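Side-chain contact in ATP-dependent protease (Xanthomonas campestris pv. campestris, PDB 7CAY), which probably binds substrate proteins, as the substrate-binding N-terminal domain of Lon peptidases does: residues T130-M135 with A154-W159. Numbering follows the deposited sequence.
Sequences TVLERM and AAWVGW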
ATOM      1  N   THR A 130      17.363  -0.512  15.569  1.00 86.56           N
ATOM      2  CA  THR A 130      18.650  -1.184  15.428  1.00 87.41           C
ATOM      3  C   THR A 130      18.497  -2.530  14.730  1.00 88.47           C
ATOM      4  O   THR A 130      19.369  -2.936  13.952  1.00 86.64           O
ATOM      5  CB  THR A 130      19.302  -1.361  16.799  1.00 90.01           C
ATOM      6  OG1 THR A 130      19.260  -0.120  17.513  1.00 90.35           O
ATOM      7  CG2 THR A 130      20.751  -1.801  16.647  1.00 91.56           C
ATOM      8  N   VAL A 131      17.394  -3.237  14.993  1.00 88.35           N
ATOM      9  CA  VAL A 131      17.163  -4.516  14.328  1.00 87.31           C
ATOM     10  C   VAL A 131      16.823  -4.303  12.856  1.00 85.06           C
ATOM     11  O   VAL A 131      17.094  -5.171  12.015  1.00 84.51           O
ATOM     12  CB  VAL A 131      16.067  -5.310  15.068  1.00 86.25           C
ATOM     13  CG1 VAL A 131      14.780  -4.505  15.147  1.00 84.49           C
ATOM     14  CG2 VAL A 131      15.820  -6.659  14.400  1.00 84.77           C
ATOM     15  N   LEU A 132      16.245  -3.148  12.512  1.00 83.59           N
ATOM     16  CA  LEU A 132      15.966  -2.854  11.109  1.00 79.18           C
ATOM     17  C   LEU A 132      17.251  -2.560  10.344  1.00 82.10           C
ATOM     18  O   LEU A 132      17.461  -3.085   9.244  1.00 81.52           O
ATOM     19  CB  LEU A 132      14.998  -1.677  10.996  1.00 76.14           C
ATOM     20  CG  LEU A 132      14.792  -1.157   9.571  1.00 72.00           C
ATOM     21  CD1 LEU A 132      14.129  -2.207   8.687  1.00 70.09           C
ATOM     22  CD2 LEU A 132      13.991   0.133   9.567  1.00 71.97           C
ATOM     23  N   GLU A 133      18.120  -1.716  10.911  1.00 85.76           N
ATOM     24  CA  GLU A 133      19.366  -1.365  10.234  1.00 87.52           C
ATOM     25  C   GLU A 133      20.226  -2.593   9.959  1.00 88.15           C
ATOM     26  O   GLU A 133      20.911  -2.651   8.931  1.00 87.79           O
ATOM     27  CB  GLU A 133      20.145  -0.337  11.056  1.00 90.51           C
ATOM     28  CG  GLU A 133      21.548  -0.064  10.529  1.00 94.10           C
ATOM     29  CD  GLU A 133      22.177   1.188  11.114  1.00 97.60           C
ATOM     30  OE1 GLU A 133      21.813   1.575  12.246  1.00 98.21           O
ATOM     31  OE2 GLU A 133      23.033   1.789  10.431  1.00 99.86           O
ATOM     32  N   ARG A 134      20.195  -3.586  10.851  1.00 85.47           N
ATOM     33  CA  ARG A 134      20.951  -4.813  10.617  1.00 91.82           C
ATOM     34  C   ARG A 134      20.471  -5.527   9.360  1.00 89.79           C
ATOM     35  O   ARG A 134      21.284  -6.024   8.571  1.00 90.70           O
ATOM     36  CB  ARG A 134      20.842  -5.733  11.831  1.00 93.43           C
ATOM     37  N   MET A 135      19.158  -5.581   9.152  1.00 93.75           N
ATOM     38  CA  MET A 135      18.607  -6.269   7.994  1.00 90.14           C
ATOM     39  C   MET A 135      19.004  -5.552   6.709  1.00 92.16           C
ATOM     40  O   MET A 135      18.891  -4.326   6.605  1.00 89.84           O
ATOM     41  CB  MET A 135      17.085  -6.359   8.108  1.00 85.17           C
ATOM     42  CG  MET A 135      16.594  -7.081   9.357  1.00 83.41           C
ATOM     43  SD  MET A 135      14.795  -7.223   9.451  1.00 79.13           S
ATOM     44  CE  MET A 135      14.613  -8.174  10.960  1.00 80.05           C
ATOM     45  N   ALA A 154       9.528   7.143  13.330  1.00 84.24           N
ATOM     46  CA  ALA A 154       8.781   5.974  13.786  1.00 78.95           C
ATOM     47  C   ALA A 154       7.943   5.370  12.667  1.00 73.08           C
ATOM     48  O   ALA A 154       7.850   4.143  12.542  1.00 70.10           O
ATOM     49  CB  ALA A 154       7.895   6.345  14.974  1.00 79.13           C
ATOM     50  N   ALA A 155       7.317   6.213  11.845  1.00 74.53           N
ATOM     51  CA  ALA A 155       6.521   5.695  10.740  1.00 70.73           C
ATOM     52  C   ALA A 155       7.393   5.016   9.693  1.00 70.62           C
ATOM     53  O   ALA A 155       6.957   4.050   9.058  1.00 69.47           O
ATOM     54  CB  ALA A 155       5.704   6.818  10.104  1.00 70.17           C
ATOM     55  N   TRP A 156       8.625   5.492   9.506  1.00 71.57           N
ATOM     56  CA  TRP A 156       9.488   4.908   8.484  1.00 71.43           C
ATOM     57  C   TRP A 156       9.998   3.537   8.913  1.00 70.36           C
ATOM     58  O   TRP A 156       9.913   2.567   8.151  1.00 68.41           O
ATOM     59  CB  TRP A 156      10.654   5.847   8.172  1.00 74.36           C
ATOM     60  CG  TRP A 156      11.344   5.487   6.896  1.00 73.95           C
ATOM     61  CD1 TRP A 156      11.015   5.908   5.640  1.00 72.73           C
ATOM     62  CD2 TRP A 156      12.468   4.613   6.745  1.00 74.74           C
ATOM     63  NE1 TRP A 156      11.871   5.358   4.718  1.00 72.63           N
ATOM     64  CE2 TRP A 156      12.772   4.558   5.371  1.00 73.89           C
ATOM     65  CE3 TRP A 156      13.250   3.875   7.639  1.00 76.15           C
ATOM     66  CZ2 TRP A 156      13.822   3.794   4.870  1.00 74.89           C
ATOM     67  CZ3 TRP A 156      14.294   3.119   7.141  1.00 76.82           C
ATOM     68  CH2 TRP A 156      14.570   3.084   5.769  1.00 76.37           C
ATOM     69  N   VAL A 157      10.535   3.436  10.132  1.00 72.47           N
ATOM     70  CA  VAL A 157      10.999   2.144  10.633  1.00 71.73           C
ATOM     71  C   VAL A 157       9.833   1.171  10.752  1.00 68.49           C
ATOM     72  O   VAL A 157      10.011  -0.046  10.614  1.00 66.92           O
ATOM     73  CB  VAL A 157      11.742   2.324  11.977  1.00 75.02           C
ATOM     74  CG1 VAL A 157      10.866   3.035  12.993  1.00 75.89           C
ATOM     75  CG2 VAL A 157      12.211   0.985  12.528  1.00 74.92           C
ATOM     76  N   GLY A 158       8.624   1.687  10.981  1.00 70.41           N
ATOM     77  CA  GLY A 158       7.465   0.815  11.069  1.00 68.18           C
ATOM     78  C   GLY A 158       7.090   0.208   9.730  1.00 64.92           C
ATOM     79  O   GLY A 158       6.872  -1.003   9.622  1.00 64.37           O
ATOM     80  N   TRP A 159       7.012   1.039   8.688  1.00 66.37           N
ATOM     81  CA  TRP A 159       6.694   0.529   7.360  1.00 64.44           C
ATOM     82  C   TRP A 159       7.789  -0.371   6.800  1.00 67.16           C
ATOM     83  O   TRP A 159       7.503  -1.208   5.941  1.00 66.23           O
ATOM     84  CB  TRP A 159       6.436   1.685   6.388  1.00 63.75           C
ATOM     85  CG  TRP A 159       5.205   2.512   6.685  1.00 63.10           C
ATOM     86  CD1 TRP A 159       5.122   3.875   6.704  1.00 64.66           C
ATOM     87  CD2 TRP A 159       3.887   2.028   6.991  1.00 60.97           C
ATOM     88  NE1 TRP A 159       3.843   4.269   7.008  1.00 63.91           N
ATOM     89  CE2 TRP A 159       3.064   3.156   7.188  1.00 61.40           C
ATOM     90  CE3 TRP A 159       3.325   0.752   7.120  1.00 57.52           C
ATOM     91  CZ2 TRP A 159       1.712   3.047   7.503  1.00 59.23           C
ATOM     92  CZ3 TRP A 159       1.987   0.648   7.440  1.00 56.04           C
ATOM     93  CH2 TRP A 159       1.193   1.788   7.627  1.00 56.86           C
TER
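Leu132 reaches across to Val157 and Trp156 with one methyl branch, CD2, which makes the nearest contacts, while its CB adds a longer one to Val157 CG2. The closest approach is to that same valine methyl, CG2 of Val157, 3.6 Å from Leu132 CD2. The leucine methyl also lies 3.8 Å from Val157 CA, so it rests beside the backbone of the second helix as well as against a side chain. Trp156 supplies a third surface: its six-membered ring comes up with CZ3 at 3.9 Å from Leu132 CD2, the methyl meeting the indole at a slant. No hydrogen bond joins the two segments; van der Waals contact between apolar groups accounts for the 121 Å² they bury.

Torsions explain why these particular branches meet. The CA-CB bond of Leu132 already points toward the other helix, and with CG anti to the backbone N (chi1 172°) the side chain extends toward helix 154-164. Trp156 starts less directly, its CA-CB bond directed to the side, yet the far end of its ring comes close to Leu132 CD2. In Val157, CG2 likewise lies anti to the backbone N and is the branch that meets the leucine. The two segments are nearest at Leu132 and Val157, whose CA atoms are 7.1 Å from each other.

Further along helix 154-164, Arg160 makes a cation-pi interaction with the Trp156 ring and, with Leu161, also touches Leu132. Met135, where the chain leaves helical geometry, adds contacts to Leu161 and Leu164. Leu132 and Val157 are buried, whereas Trp156 is exposed. The contact thus joins helix 126-134 to helix 154-164 within the helical part of the Lon-type domain, while Ala154 and Trp159 pack against helix 181-190.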